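Local coordinates for protein lysin (Enterococcus phage IMEEF1, PDB 6IST) that binds calcium and probably cleaves the peptidoglycan of enterococcal cell walls through a CHAP domain of the papain-like cysteine peptidase clan, at residues C[41-46]-C[53-58]; C[110-115]-C[123-128]; C[171-176]-C[223-228]. All coordinates share one frame; numbering follows the deposited sequence.

Contact 1. Residues C[41-46]-C[53-58]; sequences FGWRPY and VDQPLP
Q55 reaches across to Y46 and grips its main chain with both ends of the side-chain amide. Its CG sits between the backbone N and the carbonyl carbon (chi1 73°). From there the chain runs extended, and CB and CG carry CD to the backbone of Y46, with Q55 CD 3.6 Å from Y46 N. Beyond CD the two amide atoms part. Q55 OE1 accepts from Y46 N at 2.9 Å in an almost straight bond, with an N-H...acceptor angle of 177°. Q55 NE2 gives a hydrogen to Y46 O at 2.8 Å, and this bond is more bent, at 142°. NE2 also bonds to A51 O. The paired bonds hold the amide's rotation and tie the loop 53-58 to the main chain of Y46. OE1 has a second donor, a water held 2.6 Å from Q55 OE1. The same water donates to P56 O and accepts from W43 NE1, lying at the edge of the indole in the ring plane. The buried indole N-H and the amide oxygen are thus satisfied together.

W43 carries the apolar half. P58 lies over one face of the indole in a CH-pi contact, its CG 3.5 Å from the centroid of the five-membered ring of W43. P45 covers the opposite face. L57 CD2 meets the far end of the indole at W43 CH2, 3.7 Å away. The two chain pieces run nearly antiparallel, but no main-chain pair links them. F61 adds an edge-to-face contact to W43. In the peptidase part, W43 and R44 form a short, weakly bonded edge strand beside strand 215-219, with G42 and R44 backbone-bonded to V215. W43 and P45 rest on helix 29-41 through M37, M30 and V34, while W43 and P58 also touch V215.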
loop_
_atom_site.group_PDB
_atom_site.type_symbol
_atom_site.label_atom_id
_atom_site.label_comp_id
_atom_site.label_asym_id
_atom_site.label_seq_id
_atom_site.Cartn_x
_atom_site.Cartn_y
_atom_site.Cartn_z
ATOM N N PHE C 41 -0.488 -1.952 -13.526
ATOM C CA PHE C 41 0.513 -1.223 -12.752
ATOM C C PHE C 41 0.091 -0.824 -11.342
ATOM O O PHE C 41 0.870 -0.236 -10.640
ATOM C CB PHE C 41 0.892 0.017 -13.518
ATOM C CG PHE C 41 1.623 -0.290 -14.763
ATOM C CD1 PHE C 41 2.935 -0.628 -14.696
ATOM C CD2 PHE C 41 0.981 -0.279 -15.997
ATOM C CE1 PHE C 41 3.632 -0.890 -15.859
ATOM C CE2 PHE C 41 1.655 -0.609 -17.140
ATOM C CZ PHE C 41 2.961 -0.966 -17.052
ATOM N N GLY C 42 -1.135 -1.101 -10.972
ATOM C CA GLY C 42 -1.632 -0.759 -9.628
ATOM C C GLY C 42 -1.713 0.762 -9.472
ATOM O O GLY C 42 -1.733 1.257 -8.338
ATOM N N TRP C 43 -1.809 1.486 -10.575
ATOM C CA TRP C 43 -1.887 2.971 -10.567
ATOM C C TRP C 43 -3.317 3.352 -10.970
ATOM O O TRP C 43 -3.771 2.946 -12.060
ATOM C CB TRP C 43 -0.918 3.552 -11.548
ATOM C CG TRP C 43 -1.061 5.080 -11.726
ATOM C CD1 TRP C 43 -1.290 5.990 -10.744
ATOM C CD2 TRP C 43 -0.911 5.812 -12.910
ATOM N NE1 TRP C 43 -1.340 7.231 -11.248
ATOM C CE2 TRP C 43 -1.040 7.162 -12.587
ATOM C CE3 TRP C 43 -0.610 5.478 -14.223
ATOM C CZ2 TRP C 43 -0.975 8.140 -13.531
ATOM C CZ3 TRP C 43 -0.561 6.458 -15.153
ATOM C CH2 TRP C 43 -0.723 7.778 -14.814
ATOM N N ARG C 44 -4.028 4.147 -10.154
ATOM C CA ARG C 44 -5.322 4.755 -10.579
ATOM C C ARG C 44 -5.097 6.251 -10.911
ATOM O O ARG C 44 -4.988 7.094 -10.019
ATOM C CB ARG C 44 -6.410 4.586 -9.493
ATOM C CG ARG C 44 -7.728 5.200 -9.865
ATOM C CD ARG C 44 -8.857 4.912 -8.833
ATOM N NE ARG C 44 -8.802 5.990 -7.813
ATOM C CZ ARG C 44 -9.648 6.187 -6.781
ATOM N NH1 ARG C 44 -9.469 7.239 -5.969
ATOM N NH2 ARG C 44 -10.703 5.393 -6.597
ATOM N N PRO C 45 -4.987 6.593 -12.207
ATOM C CA PRO C 45 -4.861 7.982 -12.569
ATOM C C PRO C 45 -6.063 8.729 -12.079
ATOM O O PRO C 45 -7.137 8.209 -12.051
ATOM C CB PRO C 45 -4.841 7.959 -14.132
ATOM C CG PRO C 45 -4.427 6.558 -14.469
ATOM C CD PRO C 45 -5.025 5.697 -13.393
ATOM N N TYR C 46 -5.844 9.988 -11.804
ATOM C CA TYR C 46 -6.847 10.846 -11.222
ATOM C C TYR C 46 -7.448 11.779 -12.269
ATOM O O TYR C 46 -6.819 12.165 -13.234
ATOM C CB TYR C 46 -6.158 11.634 -10.117
ATOM C CG TYR C 46 -7.048 12.627 -9.523
ATOM C CD1 TYR C 46 -7.992 12.241 -8.555
ATOM C CD2 TYR C 46 -6.987 13.961 -9.918
ATOM C CE1 TYR C 46 -8.843 13.183 -7.986
ATOM C CE2 TYR C 46 -7.859 14.898 -9.367
ATOM C CZ TYR C 46 -8.758 14.498 -8.399
ATOM O OH TYR C 46 -9.593 15.423 -7.845
ATOM N N VAL C 53 -1.843 15.414 -18.103
ATOM C CA VAL C 53 -0.762 16.308 -18.538
ATOM C C VAL C 53 0.131 16.606 -17.353
ATOM O O VAL C 53 1.328 16.680 -17.476
ATOM C CB VAL C 53 -1.326 17.626 -19.130
ATOM C CG1 VAL C 53 -0.258 18.698 -19.250
ATOM C CG2 VAL C 53 -1.880 17.376 -20.482
ATOM N N ASP C 54 -0.444 16.781 -16.185
ATOM C CA ASP C 54 0.436 17.252 -15.119
ATOM C C ASP C 54 0.276 16.592 -13.740
ATOM O O ASP C 54 0.998 16.937 -12.826
ATOM C CB ASP C 54 0.181 18.760 -15.001
ATOM C CG ASP C 54 -1.188 19.054 -14.434
ATOM O OD1 ASP C 54 -1.321 20.135 -13.807
ATOM O OD2 ASP C 54 -2.123 18.231 -14.617
ATOM N N GLN C 55 -0.553 15.582 -13.604
ATOM C CA GLN C 55 -0.642 14.921 -12.297
ATOM C C GLN C 55 0.634 14.121 -12.035
ATOM O O GLN C 55 1.344 13.692 -12.963
ATOM C CB GLN C 55 -1.852 14.036 -12.214
ATOM C CG GLN C 55 -1.776 12.750 -13.013
ATOM C CD GLN C 55 -3.118 12.011 -13.056
ATOM O OE1 GLN C 55 -3.243 10.992 -12.433
ATOM N NE2 GLN C 55 -4.110 12.523 -13.803
ATOM N N PRO C 56 0.984 13.938 -10.758
ATOM C CA PRO C 56 2.160 13.098 -10.456
ATOM C C PRO C 56 2.013 11.652 -10.936
ATOM O O PRO C 56 0.883 11.095 -11.048
ATOM C CB PRO C 56 2.243 13.130 -8.909
ATOM C CG PRO C 56 1.163 14.041 -8.446
ATOM C CD PRO C 56 0.194 14.258 -9.555
ATOM N N LEU C 57 3.172 11.048 -11.207
ATOM C CA LEU C 57 3.222 9.714 -11.764
ATOM C C LEU C 57 3.977 8.784 -10.850
ATOM O O LEU C 57 4.882 9.213 -10.197
ATOM C CB LEU C 57 3.939 9.746 -13.101
ATOM C CG LEU C 57 3.291 10.688 -14.130
ATOM C CD1 LEU C 57 4.088 10.618 -15.403
ATOM C CD2 LEU C 57 1.867 10.350 -14.462
ATOM N N PRO C 58 3.618 7.499 -10.828
ATOM C CA PRO C 58 4.329 6.553 -10.010
ATOM C C PRO C 58 5.758 6.353 -10.480
ATOM O O PRO C 58 6.100 6.675 -11.616
ATOM C CB PRO C 58 3.529 5.234 -10.181
ATOM C CG PRO C 58 2.157 5.684 -10.646
ATOM C CD PRO C 58 2.452 6.871 -11.497
HETATM O O HOH W 1 -1.588 10.207 -10.528
#

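Contact 2. Residues C[110-115]-C[123-128]; sequences NWINPS and AAIHHN
W111 and H127 form an edge-to-face, T-shaped aromatic pair at the rim of the antiparallel sheet of the CHAP domain. The edge of H127 points at the six-membered ring of W111, with planes 75° apart and centroids of W111 and H127 separated by 4.5 Å. H127 CE1 does most of the touching and stands over the face of the indole. With chi1 at 177° the indole of W111 swings away from the backbone N and toward strand 123-128. I125 lies beside this pair. I125 CG2 lies over one face of the imidazole and is 3.6 Å from W111 NE1. I125 CD1 also meets W111 CD1 and goes on to the end of I112. I112 CD1 in turn meets A123 CB at 3.7 Å.

In the next shell, H127 NE2 is hydrogen-bonded to D108 OD2, which helps set the turn of the imidazole. D108, H90 and C29 have the geometry of a Cys-His-Asp triad, consistent with the family. The ring of H90 also meets W111, so this contact probably backs the active site. Strand 123-128 is an edge strand of the sheet within this chain and bonds along strand 103-108. The loop 110-115 is braced within itself: S115 N gives a 2.8 Å hydrogen bond to N110 OD1, in the carbonyl plane and on a lone pair.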
loop_
_atom_site.group_PDB
_atom_site.type_symbol
_atom_site.label_atom_id
_atom_site.label_comp_id
_atom_site.label_asym_id
_atom_site.label_seq_id
_atom_site.Cartn_x
_atom_site.Cartn_y
_atom_site.Cartn_z
ATOM N N ASN C 110 -15.032 6.016 -26.473
ATOM C CA ASN C 110 -15.712 7.288 -26.651
ATOM C C ASN C 110 -15.130 8.188 -27.689
ATOM O O ASN C 110 -15.215 9.445 -27.600
ATOM C CB ASN C 110 -15.884 8.026 -25.321
ATOM C CG ASN C 110 -17.182 8.827 -25.287
ATOM O OD1 ASN C 110 -18.141 8.484 -25.939
ATOM N ND2 ASN C 110 -17.181 9.902 -24.566
ATOM N N TRP C 111 -14.574 7.572 -28.727
ATOM C CA TRP C 111 -14.037 8.293 -29.876
ATOM C C TRP C 111 -15.034 8.154 -31.003
ATOM O O TRP C 111 -15.504 9.176 -31.525
ATOM C CB TRP C 111 -12.642 7.802 -30.308
ATOM C CG TRP C 111 -12.118 8.495 -31.541
ATOM C CD1 TRP C 111 -12.236 8.064 -32.846
ATOM C CD2 TRP C 111 -11.517 9.764 -31.596
ATOM N NE1 TRP C 111 -11.699 8.967 -33.679
ATOM C CE2 TRP C 111 -11.195 10.012 -32.945
ATOM C CE3 TRP C 111 -11.090 10.673 -30.622
ATOM C CZ2 TRP C 111 -10.554 11.159 -33.359
ATOM C CZ3 TRP C 111 -10.465 11.801 -31.021
ATOM C CH2 TRP C 111 -10.179 12.049 -32.397
ATOM N N ILE C 112 -15.297 6.925 -31.412
ATOM C CA ILE C 112 -16.351 6.627 -32.387
ATOM C C ILE C 112 -17.717 6.656 -31.705
ATOM O O ILE C 112 -17.904 6.037 -30.628
ATOM C CB ILE C 112 -16.117 5.252 -32.996
ATOM C CG1 ILE C 112 -14.946 5.379 -33.955
ATOM C CG2 ILE C 112 -17.351 4.770 -33.775
ATOM C CD1 ILE C 112 -14.293 4.044 -34.220
ATOM N N ASN C 113 -18.658 7.376 -32.295
ATOM C CA ASN C 113 -20.045 7.496 -31.719
ATOM C C ASN C 113 -19.949 7.920 -30.271
ATOM O O ASN C 113 -20.483 7.302 -29.402
ATOM C CB ASN C 113 -20.827 6.216 -31.864
ATOM C CG ASN C 113 -21.138 5.867 -33.293
ATOM O OD1 ASN C 113 -21.336 6.754 -34.166
ATOM N ND2 ASN C 113 -21.223 4.537 -33.573
ATOM N N PRO C 114 -19.348 9.075 -30.052
ATOM C CA PRO C 114 -19.199 9.506 -28.653
ATOM C C PRO C 114 -20.485 9.877 -28.006
ATOM O O PRO C 114 -21.447 10.278 -28.689
ATOM C CB PRO C 114 -18.321 10.724 -28.756
ATOM C CG PRO C 114 -18.566 11.252 -30.154
ATOM C CD PRO C 114 -18.784 10.024 -30.973
ATOM N N SER C 115 -20.532 9.698 -26.691
ATOM C CA SER C 115 -21.743 9.955 -25.942
ATOM C C SER C 115 -21.378 10.517 -24.615
ATOM O O SER C 115 -20.637 9.897 -23.878
ATOM C CB SER C 115 -22.593 8.694 -25.741
ATOM O OG SER C 115 -23.625 8.957 -24.767
ATOM N N ALA C 123 -12.522 1.026 -29.406
ATOM C CA ALA C 123 -12.276 0.776 -30.822
ATOM C C ALA C 123 -10.853 1.031 -31.125
ATOM O O ALA C 123 -10.186 1.877 -30.505
ATOM C CB ALA C 123 -13.169 1.660 -31.650
ATOM N N ALA C 124 -10.344 0.382 -32.159
ATOM C CA ALA C 124 -9.007 0.627 -32.612
ATOM C C ALA C 124 -9.072 1.705 -33.691
ATOM O O ALA C 124 -9.742 1.532 -34.679
ATOM C CB ALA C 124 -8.324 -0.655 -33.128
ATOM N N ILE C 125 -8.435 2.844 -33.425
ATOM C CA ILE C 125 -8.516 4.055 -34.210
ATOM C C ILE C 125 -7.151 4.425 -34.855
ATOM O O ILE C 125 -6.119 4.519 -34.160
ATOM C CB ILE C 125 -8.855 5.260 -33.310
ATOM C CG1 ILE C 125 -10.027 4.968 -32.340
ATOM C CG2 ILE C 125 -9.132 6.473 -34.206
ATOM C CD1 ILE C 125 -11.256 4.597 -33.069
ATOM N N HIS C 126 -7.151 4.677 -36.161
ATOM C CA HIS C 126 -6.001 5.226 -36.860
ATOM C C HIS C 126 -6.076 6.733 -36.746
ATOM O O HIS C 126 -6.858 7.361 -37.444
ATOM C CB HIS C 126 -6.033 4.775 -38.321
ATOM C CG HIS C 126 -4.790 5.091 -39.127
ATOM N ND1 HIS C 126 -4.753 4.938 -40.505
ATOM C CD2 HIS C 126 -3.543 5.509 -38.775
ATOM C CE1 HIS C 126 -3.563 5.284 -40.966
ATOM N NE2 HIS C 126 -2.806 5.636 -39.939
ATOM N N HIS C 127 -5.294 7.304 -35.835
ATOM C CA HIS C 127 -5.314 8.759 -35.583
ATOM C C HIS C 127 -4.239 9.532 -36.325
ATOM O O HIS C 127 -3.191 9.002 -36.677
ATOM C CB HIS C 127 -5.007 8.995 -34.110
ATOM C CG HIS C 127 -6.133 8.660 -33.169
ATOM N ND1 HIS C 127 -7.236 9.470 -33.032
ATOM C CD2 HIS C 127 -6.273 7.674 -32.250
ATOM C CE1 HIS C 127 -7.975 9.033 -32.013
ATOM N NE2 HIS C 127 -7.452 7.905 -31.565
ATOM N N ASN C 128 -4.445 10.844 -36.460
ATOM C CA ASN C 128 -3.366 11.771 -36.687
ATOM C C ASN C 128 -3.058 12.497 -35.363
ATOM O O ASN C 128 -3.653 12.220 -34.298
ATOM C CB ASN C 128 -3.685 12.727 -37.849
ATOM C CG ASN C 128 -4.880 13.619 -37.535
ATOM O OD1 ASN C 128 -5.189 13.891 -36.388
ATOM N ND2 ASN C 128 -5.581 14.024 -38.564
#

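Contact 3. Residues C[171-176]-C[223-228]; sequences YYKRTK and FGLKMM
The axes of strand 171-174 and helix 223-228 pass 10.9 Å apart, with 116° between their N-to-C directions, and K173 and L225 have the nearest CA atoms. L225 is the central side chain. Its CG is anti to the backbone N (chi1 -179°), which directs the isobutyl group from the helix toward the strand. There its two methyls part. L225 CD1 goes to the ring of Y171, 3.6 Å from Y171 CE1. L225 CD2 lies against the stem of K173, 3.8 Å from K173 CG and nearly as close to CE. The lysine chain is extended from CG onward and runs past the leucine at about a right angle. Its aliphatic length packs on L225, while its charged end travels on to E229 and makes a salt bridge there.

M228, nearly one turn further along the helix, meets Y171 at its CD2 side, whereas L225 meets CE1. M228 CE stands over one face of the phenol ring, offset toward the rim, 4.3 Å from Y171 CD2. The sulfur approaches obliquely, with M228 SD 4.8 Å from the centroid of the Y171 ring. This is a Met-aromatic contact. A water links K173 NZ and K226 NZ, both by weak bonds. The two ammonium groups are 6.5 Å apart from K173 NZ to K226 NZ, and each has a firmer oxygen partner: E229 for K173 and the carbonyl of H220 for K226.

The contact is plain packing of a helix on one face of the mixed sheet in the C-terminal part of the chain. Residues of another protein chain also pack on Y171 and M228. Within the sheet, strand 169-174 lies between strands 180-186 and 215-219; W183 of the former meets the Y171 ring nearly parallel, and Y218 of the latter touches M228.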
loop_
_atom_site.group_PDB
_atom_site.type_symbol
_atom_site.label_atom_id
_atom_site.label_comp_id
_atom_site.label_asym_id
_atom_site.label_seq_id
_atom_site.Cartn_x
_atom_site.Cartn_y
_atom_site.Cartn_z
ATOM N N TYR C 171 0.561 7.251 -1.176
ATOM C CA TYR C 171 -0.730 7.647 -1.678
ATOM C C TYR C 171 -0.650 9.104 -1.961
ATOM O O TYR C 171 0.246 9.813 -1.436
ATOM C CB TYR C 171 -1.919 7.281 -0.773
ATOM C CG TYR C 171 -1.974 8.019 0.524
ATOM C CD1 TYR C 171 -2.556 9.291 0.596
ATOM C CD2 TYR C 171 -1.404 7.477 1.667
ATOM C CE1 TYR C 171 -2.560 9.991 1.777
ATOM C CE2 TYR C 171 -1.444 8.165 2.873
ATOM C CZ TYR C 171 -2.017 9.415 2.922
ATOM O OH TYR C 171 -1.983 10.107 4.160
ATOM N N TYR C 172 -1.545 9.562 -2.828
ATOM C CA TYR C 172 -1.584 10.978 -3.141
ATOM C C TYR C 172 -2.822 11.529 -2.592
ATOM O O TYR C 172 -3.847 10.899 -2.554
ATOM C CB TYR C 172 -1.541 11.321 -4.607
ATOM C CG TYR C 172 -0.439 10.743 -5.414
ATOM C CD1 TYR C 172 0.777 10.382 -4.872
ATOM C CD2 TYR C 172 -0.583 10.628 -6.767
ATOM C CE1 TYR C 172 1.809 9.855 -5.675
ATOM C CE2 TYR C 172 0.442 10.124 -7.573
ATOM C CZ TYR C 172 1.633 9.764 -7.037
ATOM O OH TYR C 172 2.635 9.249 -7.871
ATOM N N LYS C 173 -2.745 12.809 -2.242
ATOM C CA LYS C 173 -3.946 13.499 -1.687
ATOM C C LYS C 173 -4.167 14.806 -2.472
ATOM O O LYS C 173 -3.249 15.563 -2.729
ATOM C CB LYS C 173 -3.755 13.795 -0.189
ATOM C CG LYS C 173 -4.803 14.686 0.478
ATOM C CD LYS C 173 -4.361 15.070 1.894
ATOM C CE LYS C 173 -5.514 15.806 2.608
ATOM N NZ LYS C 173 -5.276 16.015 4.063
ATOM N N ARG C 174 -5.381 14.982 -2.937
ATOM C CA ARG C 174 -5.791 16.186 -3.650
ATOM C C ARG C 174 -6.377 17.093 -2.588
ATOM O O ARG C 174 -7.370 16.757 -1.961
ATOM C CB ARG C 174 -6.862 15.821 -4.689
ATOM C CG ARG C 174 -7.262 16.956 -5.595
ATOM C CD ARG C 174 -6.156 17.320 -6.530
ATOM N NE ARG C 174 -6.555 18.343 -7.467
ATOM C CZ ARG C 174 -5.715 18.998 -8.265
ATOM N NH1 ARG C 174 -4.394 18.763 -8.224
ATOM N NH2 ARG C 174 -6.202 19.918 -9.108
ATOM N N THR C 175 -5.732 18.208 -2.354
ATOM C CA THR C 175 -6.085 19.065 -1.228
ATOM C C THR C 175 -7.244 19.985 -1.617
ATOM O O THR C 175 -7.458 20.198 -2.786
ATOM C CB THR C 175 -4.899 19.925 -0.794
ATOM O OG1 THR C 175 -4.469 20.716 -1.900
ATOM C CG2 THR C 175 -3.739 19.038 -0.333
ATOM N N LYS C 176 -7.950 20.507 -0.627
ATOM C CA LYS C 176 -9.020 21.530 -0.813
ATOM C C LYS C 176 -8.575 22.640 -1.734
ATOM O O LYS C 176 -9.316 23.072 -2.574
ATOM C CB LYS C 176 -9.361 22.226 0.515
ATOM C CG LYS C 176 -10.632 21.791 1.221
ATOM C CD LYS C 176 -11.339 22.931 1.982
ATOM C CE LYS C 176 -10.439 23.964 2.689
ATOM N NZ LYS C 176 -9.413 23.434 3.642
ATOM N N PHE C 223 -13.712 9.224 2.484
ATOM C CA PHE C 223 -13.753 8.476 3.717
ATOM C C PHE C 223 -12.629 7.458 3.858
ATOM O O PHE C 223 -12.235 7.152 4.956
ATOM C CB PHE C 223 -15.120 7.767 3.871
ATOM C CG PHE C 223 -16.264 8.706 4.231
ATOM C CD1 PHE C 223 -17.436 8.188 4.718
ATOM C CD2 PHE C 223 -16.170 10.082 4.082
ATOM C CE1 PHE C 223 -18.511 9.021 5.049
ATOM C CE2 PHE C 223 -17.231 10.918 4.416
ATOM C CZ PHE C 223 -18.396 10.386 4.906
ATOM N N GLY C 224 -12.145 6.907 2.762
ATOM C CA GLY C 224 -10.962 6.050 2.808
ATOM C C GLY C 224 -9.776 6.808 3.402
ATOM O O GLY C 224 -9.088 6.314 4.310
ATOM N N LEU C 225 -9.532 7.989 2.839
ATOM C CA LEU C 225 -8.500 8.877 3.327
ATOM C C LEU C 225 -8.777 9.238 4.776
ATOM O O LEU C 225 -7.852 9.261 5.589
ATOM C CB LEU C 225 -8.394 10.138 2.507
ATOM C CG LEU C 225 -7.332 11.136 2.927
ATOM C CD1 LEU C 225 -5.960 10.457 2.803
ATOM C CD2 LEU C 225 -7.370 12.441 2.167
ATOM N N LYS C 226 -10.004 9.602 5.093
ATOM C CA LYS C 226 -10.272 9.940 6.530
ATOM C C LYS C 226 -9.964 8.826 7.507
ATOM O O LYS C 226 -9.431 9.088 8.619
ATOM C CB LYS C 226 -11.683 10.503 6.737
ATOM C CG LYS C 226 -11.888 11.771 5.933
ATOM C CD LYS C 226 -12.785 12.796 6.573
ATOM C CE LYS C 226 -12.796 14.073 5.738
ATOM N NZ LYS C 226 -11.462 14.763 5.738
ATOM N N MET C 227 -10.217 7.581 7.094
ATOM C CA MET C 227 -9.893 6.458 7.956
ATOM C C MET C 227 -8.384 6.321 8.060
ATOM O O MET C 227 -7.810 6.091 9.155
ATOM C CB MET C 227 -10.525 5.137 7.413
ATOM C CG MET C 227 -12.055 5.075 7.631
ATOM S SD MET C 227 -12.876 3.488 7.197
ATOM C CE MET C 227 -12.659 3.518 5.471
ATOM N N MET C 228 -7.708 6.404 6.926
ATOM C CA MET C 228 -6.248 6.312 6.967
ATOM C C MET C 228 -5.689 7.420 7.840
ATOM O O MET C 228 -4.822 7.170 8.689
ATOM C CB MET C 228 -5.602 6.374 5.527
ATOM C CG MET C 228 -5.536 5.003 4.840
ATOM S SD MET C 228 -4.520 4.960 3.299
ATOM C CE MET C 228 -5.438 6.146 2.315
HETATM O O HOH W 2 -8.340 14.879 4.714
#

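Overall arrangement
Contact 1 lies near the centre of the chain, while contacts 2 and 3 lie on opposite sides of it. Contact 3 is buried though peripheral, where another chain also packs on it; contacts 1 and 2 are partly buried. Contacts 1 and 2 both belong to the peptidase part, with centres 23 Å apart and no touch. Contacts 1 and 3 reach the same mixed sheet and meet directly, with Y172 against 56-58 and R174 against Y46, so they form part of the junction between the two parts of the chain. Contact 1 mixes amide bonds and a shared water with indole packing. Contact 2 is aromatic and aliphatic. Contact 3 is mainly apolar, with charged lysine ends beside it.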